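Side-chain contacts in neuroglobin (Symsagittifera roscoffensis, PDB 4B4Y), which probably binds oxygen reversibly at a haem iron, as a globin of the neuroglobin type associated with nervous systems: residues D30-V35 against S70-I75; N87-H92 against T149-E154; G114-C119 against K143-I148. All coordinates share one frame; numbering follows the deposited sequence.

Interaction 1: residues D30-V35 against S70-I75. With HEM (protoporphyrin IX containing Fe), chain B; OXY (oxygen molecule), chain C.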
loop_
_atom_site.group_PDB
_atom_site.type_symbol
_atom_site.label_atom_id
_atom_site.label_comp_id
_atom_site.label_asym_id
_atom_site.label_seq_id
_atom_site.Cartn_x
_atom_site.Cartn_y
_atom_site.Cartn_z
ATOM N N ASP A 30 -0.670 20.254 5.831
ATOM C CA ASP A 30 0.264 20.934 4.926
ATOM C C ASP A 30 1.751 20.607 5.312
ATOM O O ASP A 30 2.545 20.252 4.432
ATOM C CB ASP A 30 0.029 22.453 4.953
ATOM C CG ASP A 30 -1.334 22.865 4.331
ATOM O OD1 ASP A 30 -1.929 22.071 3.537
ATOM O OD2 ASP A 30 -1.824 23.994 4.681
ATOM N N PHE A 31 2.057 20.633 6.600
ATOM C CA PHE A 31 3.407 20.409 7.111
ATOM C C PHE A 31 3.856 18.975 6.728
ATOM O O PHE A 31 4.962 18.800 6.186
ATOM C CB PHE A 31 3.500 20.676 8.628
ATOM C CG PHE A 31 4.572 19.878 9.347
ATOM C CD1 PHE A 31 5.954 20.241 9.313
ATOM C CD2 PHE A 31 4.225 18.786 10.086
ATOM C CE1 PHE A 31 6.937 19.474 9.996
ATOM C CE2 PHE A 31 5.179 18.036 10.738
ATOM C CZ PHE A 31 6.534 18.382 10.694
ATOM N N VAL A 32 3.017 17.977 6.977
ATOM C CA VAL A 32 3.393 16.632 6.727
ATOM C C VAL A 32 3.518 16.391 5.171
ATOM O O VAL A 32 4.365 15.663 4.767
ATOM C CB VAL A 32 2.385 15.588 7.371
ATOM C CG1 VAL A 32 2.851 14.081 7.090
ATOM C CG2 VAL A 32 2.326 15.739 8.868
ATOM N N GLU A 33 2.678 16.979 4.325
ATOM C CA GLU A 33 2.766 16.851 2.871
ATOM C C GLU A 33 4.071 17.566 2.322
ATOM O O GLU A 33 4.770 17.016 1.459
ATOM C CB GLU A 33 1.518 17.476 2.231
ATOM C CG GLU A 33 0.245 16.538 2.370
ATOM C CD GLU A 33 -0.985 17.045 1.624
ATOM O OE1 GLU A 33 -0.901 18.050 0.852
ATOM O OE2 GLU A 33 -2.079 16.475 1.882
ATOM N N ASP A 34 4.457 18.685 2.960
ATOM C CA ASP A 34 5.737 19.352 2.666
ATOM C C ASP A 34 6.885 18.371 2.917
ATOM O O ASP A 34 7.744 18.274 2.110
ATOM C CB ASP A 34 5.956 20.615 3.581
ATOM C CG ASP A 34 5.126 21.812 3.135
ATOM O OD1 ASP A 34 4.556 21.784 2.010
ATOM O OD2 ASP A 34 4.954 22.764 3.965
ATOM N N VAL A 35 6.841 17.638 4.020
ATOM C CA VAL A 35 7.860 16.693 4.350
ATOM C C VAL A 35 7.963 15.564 3.312
ATOM O O VAL A 35 9.075 15.204 2.878
ATOM C CB VAL A 35 7.623 16.040 5.737
ATOM C CG1 VAL A 35 8.585 14.840 5.967
ATOM C CG2 VAL A 35 7.748 17.100 6.855
ATOM N N SER A 70 -3.439 10.736 1.331
ATOM C CA SER A 70 -3.817 9.705 2.275
ATOM C C SER A 70 -2.551 9.087 2.916
ATOM O O SER A 70 -2.464 8.889 4.161
ATOM C CB SER A 70 -4.702 8.693 1.505
ATOM O OG SER A 70 -4.660 7.429 2.182
ATOM N N HIS A 71 -1.518 8.806 2.132
ATOM C CA HIS A 71 -0.271 8.316 2.831
ATOM C C HIS A 71 0.311 9.383 3.833
ATOM O O HIS A 71 0.766 9.091 4.900
ATOM C CB HIS A 71 0.800 7.888 1.800
ATOM C CG HIS A 71 1.994 7.249 2.435
ATOM N ND1 HIS A 71 2.006 5.922 2.817
ATOM C CD2 HIS A 71 3.206 7.759 2.784
ATOM C CE1 HIS A 71 3.159 5.651 3.413
ATOM N NE2 HIS A 71 3.905 6.744 3.408
ATOM N N ALA A 72 0.292 10.641 3.451
ATOM C CA ALA A 72 0.802 11.700 4.341
ATOM C C ALA A 72 -0.072 11.760 5.621
ATOM O O ALA A 72 0.468 11.879 6.733
ATOM C CB ALA A 72 0.800 13.085 3.562
ATOM N N LYS A 73 -1.406 11.684 5.474
ATOM C CA LYS A 73 -2.322 11.719 6.658
ATOM C C LYS A 73 -1.954 10.540 7.601
ATOM O O LYS A 73 -1.895 10.760 8.828
ATOM C CB LYS A 73 -3.825 11.594 6.300
ATOM C CG LYS A 73 -4.553 12.804 5.685
ATOM C CD LYS A 73 -4.869 13.944 6.688
ATOM C CE LYS A 73 -6.143 13.727 7.605
ATOM N NZ LYS A 73 -5.947 14.397 8.992
ATOM N N SER A 74 -1.661 9.334 7.031
ATOM C CA SER A 74 -1.342 8.161 7.853
ATOM C C SER A 74 -0.079 8.314 8.532
ATOM O O SER A 74 -0.017 8.040 9.730
ATOM C CB SER A 74 -1.314 6.808 7.059
ATOM O OG SER A 74 -2.551 6.644 6.381
ATOM N N ILE A 75 1.014 8.693 7.847
ATOM C CA ILE A 75 2.249 8.832 8.649
ATOM C C ILE A 75 2.125 9.999 9.635
ATOM O O ILE A 75 2.694 9.960 10.732
ATOM C CB ILE A 75 3.522 8.983 7.813
ATOM C CG1 ILE A 75 3.558 10.283 7.063
ATOM C CG2 ILE A 75 3.685 7.832 6.749
ATOM C CD1 ILE A 75 4.734 10.257 6.006
HETATM C CHA HEM B . 3.968 2.590 5.186
HETATM C CHB HEM B . 4.882 5.594 8.827
HETATM C CHC HEM B . 9.572 5.701 7.430
HETATM C CHD HEM B . 8.355 3.645 3.265
HETATM C C1A HEM B . 3.803 3.376 6.301
HETATM C C2A HEM B . 2.640 3.449 7.123
HETATM C C3A HEM B . 2.883 4.276 8.110
HETATM C C4A HEM B . 4.224 4.704 7.991
HETATM C CMA HEM B . 1.937 4.687 9.291
HETATM C CAA HEM B . 1.323 2.651 6.835
HETATM C CBA HEM B . 0.375 3.572 6.099
HETATM C CGA HEM B . -0.817 2.831 5.531
HETATM O O1A HEM B . -1.427 1.973 6.157
HETATM O O2A HEM B . -1.181 3.103 4.367
HETATM C C1B HEM B . 6.266 5.873 8.814
HETATM C C2B HEM B . 7.020 6.600 9.824
HETATM C C3B HEM B . 8.294 6.604 9.472
HETATM C C4B HEM B . 8.399 5.927 8.191
HETATM C CMB HEM B . 6.363 7.189 11.102
HETATM C CAB HEM B . 9.462 7.293 10.207
HETATM C CBB HEM B . 9.893 6.802 11.374
HETATM C C1C HEM B . 9.623 5.232 6.136
HETATM C C2C HEM B . 10.727 5.399 5.171
HETATM C C3C HEM B . 10.350 4.912 4.006
HETATM C C4C HEM B . 9.033 4.380 4.201
HETATM C CMC HEM B . 12.071 6.121 5.448
HETATM C CAC HEM B . 11.215 4.844 2.689
HETATM C CBC HEM B . 10.574 4.955 1.521
HETATM C C1D HEM B . 7.153 2.987 3.446
HETATM C C2D HEM B . 6.567 1.946 2.585
HETATM C C3D HEM B . 5.262 1.693 3.231
HETATM C C4D HEM B . 5.094 2.574 4.364
HETATM C CMD HEM B . 7.068 1.312 1.284
HETATM C CAD HEM B . 4.130 0.800 2.725
HETATM C CBD HEM B . 4.116 2.312 2.292
HETATM C CGD HEM B . 2.947 2.352 1.506
HETATM O O1D HEM B . 2.826 3.385 0.816
HETATM O O2D HEM B . 2.280 1.269 1.632
HETATM N NA HEM B . 4.743 4.139 6.873
HETATM N NB HEM B . 7.140 5.486 7.873
HETATM N NC HEM B . 8.611 4.628 5.498
HETATM N ND HEM B . 6.274 3.232 4.496
HETATM FE FE HEM B . 6.664 4.317 6.174
HETATM O O1 OXY C . 6.739 7.113 4.960
HETATM O O2 OXY C . 6.161 5.959 5.237
#
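Val32 and Ala72 carry most of this contact, where helix 28-42 crosses helix 66-83 behind the distal wall of the haem pocket; in globin terms these are the B and E helices. The local axes approach to 9.0 Å at an angle of 109°, and the backbones are nearest at Glu33 and Ala72, whose CA atoms lie 5.7 Å apart. The single methyl of Ala72 suits this point of nearest backbone approach.

In Val32, CG1 stands opposite the backbone N (chi1 -179°), which sends this methyl against the other helix: it rests 3.3 Å from Ala72 O and 3.9 Å from Ile75 CG1, the two branched side chains crossing obliquely. Glu33 contributes its aliphatic part, CG lying 3.7 Å from Ala72 CB, while its carboxylate has Arg63 as a long, weak ionic partner.

Ile75 carries the packing through to the haem. Its CG1 takes the position between the backbone N and carbonyl carbon (chi1 67°), leaving CG2 to press on the porphyrin, 3.3 Å from the methine carbon HEM CHB. One turn earlier, His71 brings its imidazole edge to the oxygen molecule, and NE2 donates a weak hydrogen bond to OXY O2 at 3.0 Å. That same oxygen atom is bound to the iron.

Methyl and methylene groups do the touching, against one another and, at Ala72 O, against a backbone carbonyl, so the contact rests mainly on fit. On the haem side His71 supplies the polar contact to the gas, as in a globin distal site, and the packing behind is likely to help set its distance.

Interaction 2: residues N87-H92 against T149-E154; sequences NGVKKH and TVMVTE. With HEM (protoporphyrin IX containing Fe), chain B.
Val89 and Met151 mark the closest backbone approach, their CA atoms 7.9 Å apart, where a short 3-10 segment that includes 89-91 faces the last turns of helix 135-153. In the globin fold this places the connection that follows the E helix against the C-terminal part of the H helix. The separation is wide enough for a long side chain to span it, and Met151 does so.

Met151 has by far the largest surface buried here. Its chain bends at both chi2 (-52°) and chi3 (-79°), and the folded thioether meets Val89 tip to tip. Val89 CG1 sits 3.4 Å from Met151 SD, while Val89 CG2 lies 3.7 Å from Met151 CG, so both valine methyls take part. Methionine suits the place because it is flexible and apolar, able to shape itself to a compact, branched partner; Val89 is also packed against Cys82 of helix 66-83. Lys90 lies at the margin: its aliphatic chain passes more loosely, CD 4.7 Å from Met151 SD, before the ammonium end leads away.

Val152 and Thr149, on another side of the same helix, meet the haem. Val152 sets CG2 3.8 Å from the ring methyl HEM CMB and also touches His103, whereas Thr149 places OG1 near the vinyl carbon HEM CBB and is hydrogen-bonded to Tyr145 O. Close to the chain end, Thr153 OG1 gives a hydrogen bond of 2.8 Å to Thr149 O, tilted 29° from the carbonyl plane. On the Val89 side, the terminal methyl Met151 CE comes to rest 3.4 Å from the carbonyl oxygen Val89 O.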
loop_
_atom_site.group_PDB
_atom_site.type_symbol
_atom_site.label_atom_id
_atom_site.label_comp_id
_atom_site.label_asym_id
_atom_site.label_seq_id
_atom_site.Cartn_x
_atom_site.Cartn_y
_atom_site.Cartn_z
ATOM N N ASN A 87 7.431 9.354 25.873
ATOM C CA ASN A 87 7.811 8.297 26.833
ATOM C C ASN A 87 6.788 7.155 27.011
ATOM O O ASN A 87 7.154 6.032 27.385
ATOM C CB ASN A 87 8.218 8.919 28.184
ATOM C CG ASN A 87 9.570 9.670 28.086
ATOM O OD1 ASN A 87 10.379 9.393 27.183
ATOM N ND2 ASN A 87 9.794 10.637 28.986
ATOM N N GLY A 88 5.539 7.432 26.672
ATOM C CA GLY A 88 4.446 6.487 26.844
ATOM C C GLY A 88 4.050 5.841 25.524
ATOM O O GLY A 88 2.917 5.299 25.367
ATOM N N VAL A 89 5.008 5.888 24.590
ATOM C CA VAL A 89 4.814 5.451 23.213
ATOM C C VAL A 89 4.369 3.958 23.128
ATOM O O VAL A 89 3.547 3.597 22.249
ATOM C CB VAL A 89 6.090 5.814 22.328
ATOM C CG1 VAL A 89 7.091 4.742 22.358
ATOM C CG2 VAL A 89 5.718 6.133 20.939
ATOM N N LYS A 90 4.864 3.113 24.043
ATOM C CA LYS A 90 4.426 1.691 24.092
ATOM C C LYS A 90 2.900 1.429 24.159
ATOM O O LYS A 90 2.482 0.326 23.852
ATOM C CB LYS A 90 5.181 0.881 25.160
ATOM C CG LYS A 90 6.494 0.294 24.654
ATOM C CD LYS A 90 7.624 1.336 24.624
ATOM C CE LYS A 90 8.979 0.681 24.341
ATOM N NZ LYS A 90 10.113 1.423 24.994
ATOM N N LYS A 91 2.078 2.429 24.519
ATOM C CA LYS A 91 0.593 2.320 24.437
ATOM C C LYS A 91 0.068 2.117 23.014
ATOM O O LYS A 91 -1.051 1.603 22.815
ATOM C CB LYS A 91 -0.116 3.550 25.041
ATOM C CG LYS A 91 -0.664 3.299 26.436
ATOM C CD LYS A 91 -2.067 3.892 26.646
ATOM C CE LYS A 91 -2.532 3.680 28.094
ATOM N NZ LYS A 91 -3.865 4.283 28.382
ATOM N N HIS A 92 0.865 2.570 22.038
ATOM C CA HIS A 92 0.498 2.532 20.614
ATOM C C HIS A 92 0.950 1.217 19.945
ATOM O O HIS A 92 0.441 0.870 18.862
ATOM C CB HIS A 92 1.005 3.787 19.876
ATOM C CG HIS A 92 0.330 5.064 20.314
ATOM N ND1 HIS A 92 -1.001 5.339 20.056
ATOM C CD2 HIS A 92 0.805 6.137 20.998
ATOM C CE1 HIS A 92 -1.318 6.516 20.567
ATOM N NE2 HIS A 92 -0.239 7.027 21.137
ATOM N N THR A 149 11.185 6.129 14.956
ATOM C CA THR A 149 11.838 5.173 14.117
ATOM C C THR A 149 11.791 3.749 14.621
ATOM O O THR A 149 11.448 2.808 13.855
ATOM C CB THR A 149 13.285 5.618 13.841
ATOM O OG1 THR A 149 13.185 6.794 13.062
ATOM C CG2 THR A 149 14.059 4.492 13.018
ATOM N N VAL A 150 12.184 3.576 15.873
ATOM C CA VAL A 150 12.077 2.272 16.580
ATOM C C VAL A 150 10.637 1.776 16.623
ATOM O O VAL A 150 10.381 0.628 16.351
ATOM C CB VAL A 150 12.629 2.374 18.008
ATOM C CG1 VAL A 150 12.203 1.146 18.893
ATOM C CG2 VAL A 150 14.230 2.586 17.992
ATOM N N MET A 151 9.656 2.620 16.898
ATOM C CA MET A 151 8.276 2.123 16.925
ATOM C C MET A 151 7.822 1.561 15.568
ATOM O O MET A 151 6.903 0.730 15.464
ATOM C CB MET A 151 7.330 3.259 17.354
ATOM C CG MET A 151 7.580 3.740 18.826
ATOM S SD MET A 151 7.565 2.360 20.023
ATOM C CE MET A 151 5.766 2.185 20.130
ATOM N N VAL A 152 8.389 2.076 14.487
ATOM C CA VAL A 152 7.816 1.745 13.204
ATOM C C VAL A 152 8.581 0.551 12.605
ATOM O O VAL A 152 8.103 -0.115 11.694
ATOM C CB VAL A 152 7.845 3.010 12.389
ATOM C CG1 VAL A 152 8.613 2.859 11.125
ATOM C CG2 VAL A 152 6.448 3.557 12.252
ATOM N N THR A 153 9.751 0.255 13.138
ATOM C CA THR A 153 10.538 -0.837 12.630
ATOM C C THR A 153 10.605 -2.094 13.543
ATOM O O THR A 153 11.105 -3.154 13.115
ATOM C CB THR A 153 11.982 -0.395 12.405
ATOM O OG1 THR A 153 12.465 0.228 13.590
ATOM C CG2 THR A 153 12.057 0.572 11.248
ATOM N N GLU A 154 10.132 -1.979 14.776
ATOM C CA GLU A 154 10.411 -3.020 15.789
ATOM C C GLU A 154 9.159 -3.464 16.541
ATOM O O GLU A 154 8.193 -3.894 15.889
ATOM C CB GLU A 154 11.490 -2.538 16.773
ATOM C CG GLU A 154 12.895 -2.245 16.130
ATOM C CD GLU A 154 14.002 -1.964 17.198
ATOM O OE1 GLU A 154 13.757 -2.202 18.430
ATOM O OE2 GLU A 154 15.119 -1.499 16.803
HETATM C CHA HEM B . 3.968 2.590 5.186
HETATM C CHB HEM B . 4.882 5.594 8.827
HETATM C CHC HEM B . 9.572 5.701 7.430
HETATM C CHD HEM B . 8.355 3.645 3.265
HETATM C C1A HEM B . 3.803 3.376 6.301
HETATM C C2A HEM B . 2.640 3.449 7.123
HETATM C C3A HEM B . 2.883 4.276 8.110
HETATM C C4A HEM B . 4.224 4.704 7.991
HETATM C CMA HEM B . 1.937 4.687 9.291
HETATM C CAA HEM B . 1.323 2.651 6.835
HETATM C CBA HEM B . 0.375 3.572 6.099
HETATM C CGA HEM B . -0.817 2.831 5.531
HETATM O O1A HEM B . -1.427 1.973 6.157
HETATM O O2A HEM B . -1.181 3.103 4.367
HETATM C C1B HEM B . 6.266 5.873 8.814
HETATM C C2B HEM B . 7.020 6.600 9.824
HETATM C C3B HEM B . 8.294 6.604 9.472
HETATM C C4B HEM B . 8.399 5.927 8.191
HETATM C CMB HEM B . 6.363 7.189 11.102
HETATM C CAB HEM B . 9.462 7.293 10.207
HETATM C CBB HEM B . 9.893 6.802 11.374
HETATM C C1C HEM B . 9.623 5.232 6.136
HETATM C C2C HEM B . 10.727 5.399 5.171
HETATM C C3C HEM B . 10.350 4.912 4.006
HETATM C C4C HEM B . 9.033 4.380 4.201
HETATM C CMC HEM B . 12.071 6.121 5.448
HETATM C CAC HEM B . 11.215 4.844 2.689
HETATM C CBC HEM B . 10.574 4.955 1.521
HETATM C C1D HEM B . 7.153 2.987 3.446
HETATM C C2D HEM B . 6.567 1.946 2.585
HETATM C C3D HEM B . 5.262 1.693 3.231
HETATM C C4D HEM B . 5.094 2.574 4.364
HETATM C CMD HEM B . 7.068 1.312 1.284
HETATM C CAD HEM B . 4.130 0.800 2.725
HETATM C CBD HEM B . 4.116 2.312 2.292
HETATM C CGD HEM B . 2.947 2.352 1.506
HETATM O O1D HEM B . 2.826 3.385 0.816
HETATM O O2D HEM B . 2.280 1.269 1.632
HETATM N NA HEM B . 4.743 4.139 6.873
HETATM N NB HEM B . 7.140 5.486 7.873
HETATM N NC HEM B . 8.611 4.628 5.498
HETATM N ND HEM B . 6.274 3.232 4.496
HETATM FE FE HEM B . 6.664 4.317 6.174
#

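Interaction 3: residues G114-C119 against K143-I148. With HEM (protoporphyrin IX containing Fe), chain B.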
loop_
_atom_site.group_PDB
_atom_site.type_symbol
_atom_site.label_atom_id
_atom_site.label_comp_id
_atom_site.label_asym_id
_atom_site.label_seq_id
_atom_site.Cartn_x
_atom_site.Cartn_y
_atom_site.Cartn_z
ATOM N N GLY A 114 17.207 8.081 8.126
ATOM C CA GLY A 114 18.009 9.321 8.339
ATOM C C GLY A 114 17.643 10.439 7.410
ATOM O O GLY A 114 17.473 11.586 7.808
ATOM N N LYS A 115 17.439 10.126 6.153
ATOM C CA LYS A 115 17.027 11.153 5.188
ATOM C C LYS A 115 15.676 11.793 5.496
ATOM O O LYS A 115 15.500 13.037 5.376
ATOM C CB LYS A 115 17.021 10.520 3.766
ATOM C CG LYS A 115 18.447 10.126 3.253
ATOM C CD LYS A 115 19.564 11.220 3.477
ATOM C CE LYS A 115 20.920 10.751 2.887
ATOM N NZ LYS A 115 21.384 9.405 3.407
ATOM N N LEU A 116 14.683 10.938 5.789
ATOM C CA LEU A 116 13.351 11.380 6.111
ATOM C C LEU A 116 13.485 12.204 7.411
ATOM O O LEU A 116 12.882 13.239 7.538
ATOM C CB LEU A 116 12.388 10.196 6.345
ATOM C CG LEU A 116 10.930 10.599 6.740
ATOM C CD1 LEU A 116 10.146 11.432 5.705
ATOM C CD2 LEU A 116 10.052 9.378 7.104
ATOM N N GLY A 117 14.293 11.791 8.380
ATOM C CA GLY A 117 14.361 12.664 9.580
ATOM C C GLY A 117 14.950 14.007 9.233
ATOM O O GLY A 117 14.538 15.044 9.763
ATOM N N GLY A 118 15.886 14.056 8.267
ATOM C CA GLY A 118 16.374 15.422 7.871
ATOM C C GLY A 118 15.294 16.275 7.293
ATOM O O GLY A 118 15.266 17.509 7.500
ATOM N N CYS A 119 14.389 15.649 6.532
ATOM C CA CYS A 119 13.286 16.429 5.949
ATOM C C CYS A 119 12.284 16.945 6.988
ATOM O O CYS A 119 11.718 18.060 6.829
ATOM C CB CYS A 119 12.514 15.639 4.877
ATOM S SG CYS A 119 13.544 15.088 3.409
ATOM N N LYS A 143 16.036 13.335 18.858
ATOM C CA LYS A 143 15.784 12.205 19.763
ATOM C C LYS A 143 14.339 11.653 19.568
ATOM O O LYS A 143 14.104 10.425 19.463
ATOM C CB LYS A 143 16.020 12.637 21.224
ATOM C CG LYS A 143 16.129 11.376 22.161
ATOM C CD LYS A 143 16.896 11.637 23.469
ATOM C CE LYS A 143 17.050 10.286 24.226
ATOM N NZ LYS A 143 17.793 10.389 25.528
ATOM N N ALA A 144 13.382 12.540 19.510
ATOM C CA ALA A 144 12.001 12.139 19.198
ATOM C C ALA A 144 11.942 11.291 17.916
ATOM O O ALA A 144 11.249 10.277 17.860
ATOM C CB ALA A 144 11.087 13.436 18.997
ATOM N N TYR A 145 12.645 11.729 16.859
ATOM C CA TYR A 145 12.582 11.009 15.578
ATOM C C TYR A 145 13.146 9.605 15.735
ATOM O O TYR A 145 12.636 8.628 15.185
ATOM C CB TYR A 145 13.326 11.772 14.436
ATOM C CG TYR A 145 13.180 11.020 13.155
ATOM C CD1 TYR A 145 11.956 10.937 12.524
ATOM C CD2 TYR A 145 14.276 10.324 12.612
ATOM C CE1 TYR A 145 11.803 10.206 11.334
ATOM C CE2 TYR A 145 14.168 9.666 11.440
ATOM C CZ TYR A 145 12.934 9.593 10.793
ATOM O OH TYR A 145 12.885 8.864 9.633
ATOM N N GLY A 146 14.212 9.502 16.514
ATOM C CA GLY A 146 14.807 8.182 16.837
ATOM C C GLY A 146 13.812 7.204 17.489
ATOM O O GLY A 146 13.786 6.016 17.147
ATOM N N ILE A 147 12.987 7.695 18.414
ATOM C CA ILE A 147 12.011 6.830 19.116
ATOM C C ILE A 147 10.932 6.461 18.116
ATOM O O ILE A 147 10.535 5.337 18.076
ATOM C CB ILE A 147 11.351 7.590 20.333
ATOM C CG1 ILE A 147 12.266 7.557 21.585
ATOM C CG2 ILE A 147 9.953 7.051 20.670
ATOM C CD1 ILE A 147 12.195 8.918 22.397
ATOM N N ILE A 148 10.424 7.414 17.340
ATOM C CA ILE A 148 9.390 7.109 16.333
ATOM C C ILE A 148 9.911 6.018 15.321
ATOM O O ILE A 148 9.198 5.059 14.959
ATOM C CB ILE A 148 8.961 8.385 15.608
ATOM C CG1 ILE A 148 8.280 9.362 16.589
ATOM C CG2 ILE A 148 8.075 8.047 14.383
ATOM C CD1 ILE A 148 7.966 10.723 16.017
HETATM C CHA HEM B . 3.968 2.590 5.186
HETATM C CHB HEM B . 4.882 5.594 8.827
HETATM C CHC HEM B . 9.572 5.701 7.430
HETATM C CHD HEM B . 8.355 3.645 3.265
HETATM C C1A HEM B . 3.803 3.376 6.301
HETATM C C2A HEM B . 2.640 3.449 7.123
HETATM C C3A HEM B . 2.883 4.276 8.110
HETATM C C4A HEM B . 4.224 4.704 7.991
HETATM C CMA HEM B . 1.937 4.687 9.291
HETATM C CAA HEM B . 1.323 2.651 6.835
HETATM C CBA HEM B . 0.375 3.572 6.099
HETATM C CGA HEM B . -0.817 2.831 5.531
HETATM O O1A HEM B . -1.427 1.973 6.157
HETATM O O2A HEM B . -1.181 3.103 4.367
HETATM C C1B HEM B . 6.266 5.873 8.814
HETATM C C2B HEM B . 7.020 6.600 9.824
HETATM C C3B HEM B . 8.294 6.604 9.472
HETATM C C4B HEM B . 8.399 5.927 8.191
HETATM C CMB HEM B . 6.363 7.189 11.102
HETATM C CAB HEM B . 9.462 7.293 10.207
HETATM C CBB HEM B . 9.893 6.802 11.374
HETATM C C1C HEM B . 9.623 5.232 6.136
HETATM C C2C HEM B . 10.727 5.399 5.171
HETATM C C3C HEM B . 10.350 4.912 4.006
HETATM C C4C HEM B . 9.033 4.380 4.201
HETATM C CMC HEM B . 12.071 6.121 5.448
HETATM C CAC HEM B . 11.215 4.844 2.689
HETATM C CBC HEM B . 10.574 4.955 1.521
HETATM C C1D HEM B . 7.153 2.987 3.446
HETATM C C2D HEM B . 6.567 1.946 2.585
HETATM C C3D HEM B . 5.262 1.693 3.231
HETATM C C4D HEM B . 5.094 2.574 4.364
HETATM C CMD HEM B . 7.068 1.312 1.284
HETATM C CAD HEM B . 4.130 0.800 2.725
HETATM C CBD HEM B . 4.116 2.312 2.292
HETATM C CGD HEM B . 2.947 2.352 1.506
HETATM O O1D HEM B . 2.826 3.385 0.816
HETATM O O2D HEM B . 2.280 1.269 1.632
HETATM N NA HEM B . 4.743 4.139 6.873
HETATM N NB HEM B . 7.140 5.486 7.873
HETATM N NC HEM B . 8.611 4.628 5.498
HETATM N ND HEM B . 6.274 3.232 4.496
HETATM FE FE HEM B . 6.664 4.317 6.174
#
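The pairing of helices 111-127 and 135-153, the G and H helices of the globin fold, is made here by Tyr145 lying against Gly117. Gly117 CA sits over one face of the phenol ring, 3.6 Å from its centroid and 15° off the ring normal, a CH-pi contact. A side chain could not be fitted between: a CB on Gly117 would fall 2.7 Å from Tyr145 CE2. A first torsion of -178° turns the tyrosine ring away from its backbone N and carries it across to the other helix, past Leu116 at about a right angle, its OH 3.6 Å from Leu116 CB.

That hydroxyl hydrogen-bonds to Phe113 O, one turn before Gly117, and lies 3.8 Å from the vinyl carbon HEM CAB. Leu116 CD2 reaches the haem too, 3.7 Å from the methine carbon HEM CHC. Replacing Tyr145 with an alanine would probably open a gap over Gly117 and beside the vinyl group, and leave Phe113 O without its hydroxyl mate. The phenol thus combines a flat apolar face for the glycine with a polar tip for a helix carbonyl, joining the two helices beside the haem edge.

Overall arrangement
All three contacts reach the same haem. Interaction 1 contributes to the distal side, while interactions 2 and 3 share helix 135-153, which meets the haem near a vinyl group, and Leu116 of interaction 3 adds a contact from helix 111-127. Interactions 1 and 3, with centres 15 Å apart, meet directly through Val35 CG1 and Leu116 CD1 at 3.8 Å, and the Leu116 side chain is about 5 Å from the oxygen molecule. Interactions 2 and 3 join where Val89 CG1 packs 4.0 Å from Ile147 CG2. Interactions 1 and 2 do not touch, their nearest atoms being about 7 Å apart. Along the chain, interaction 3 is nested within the loop closed by interaction 2.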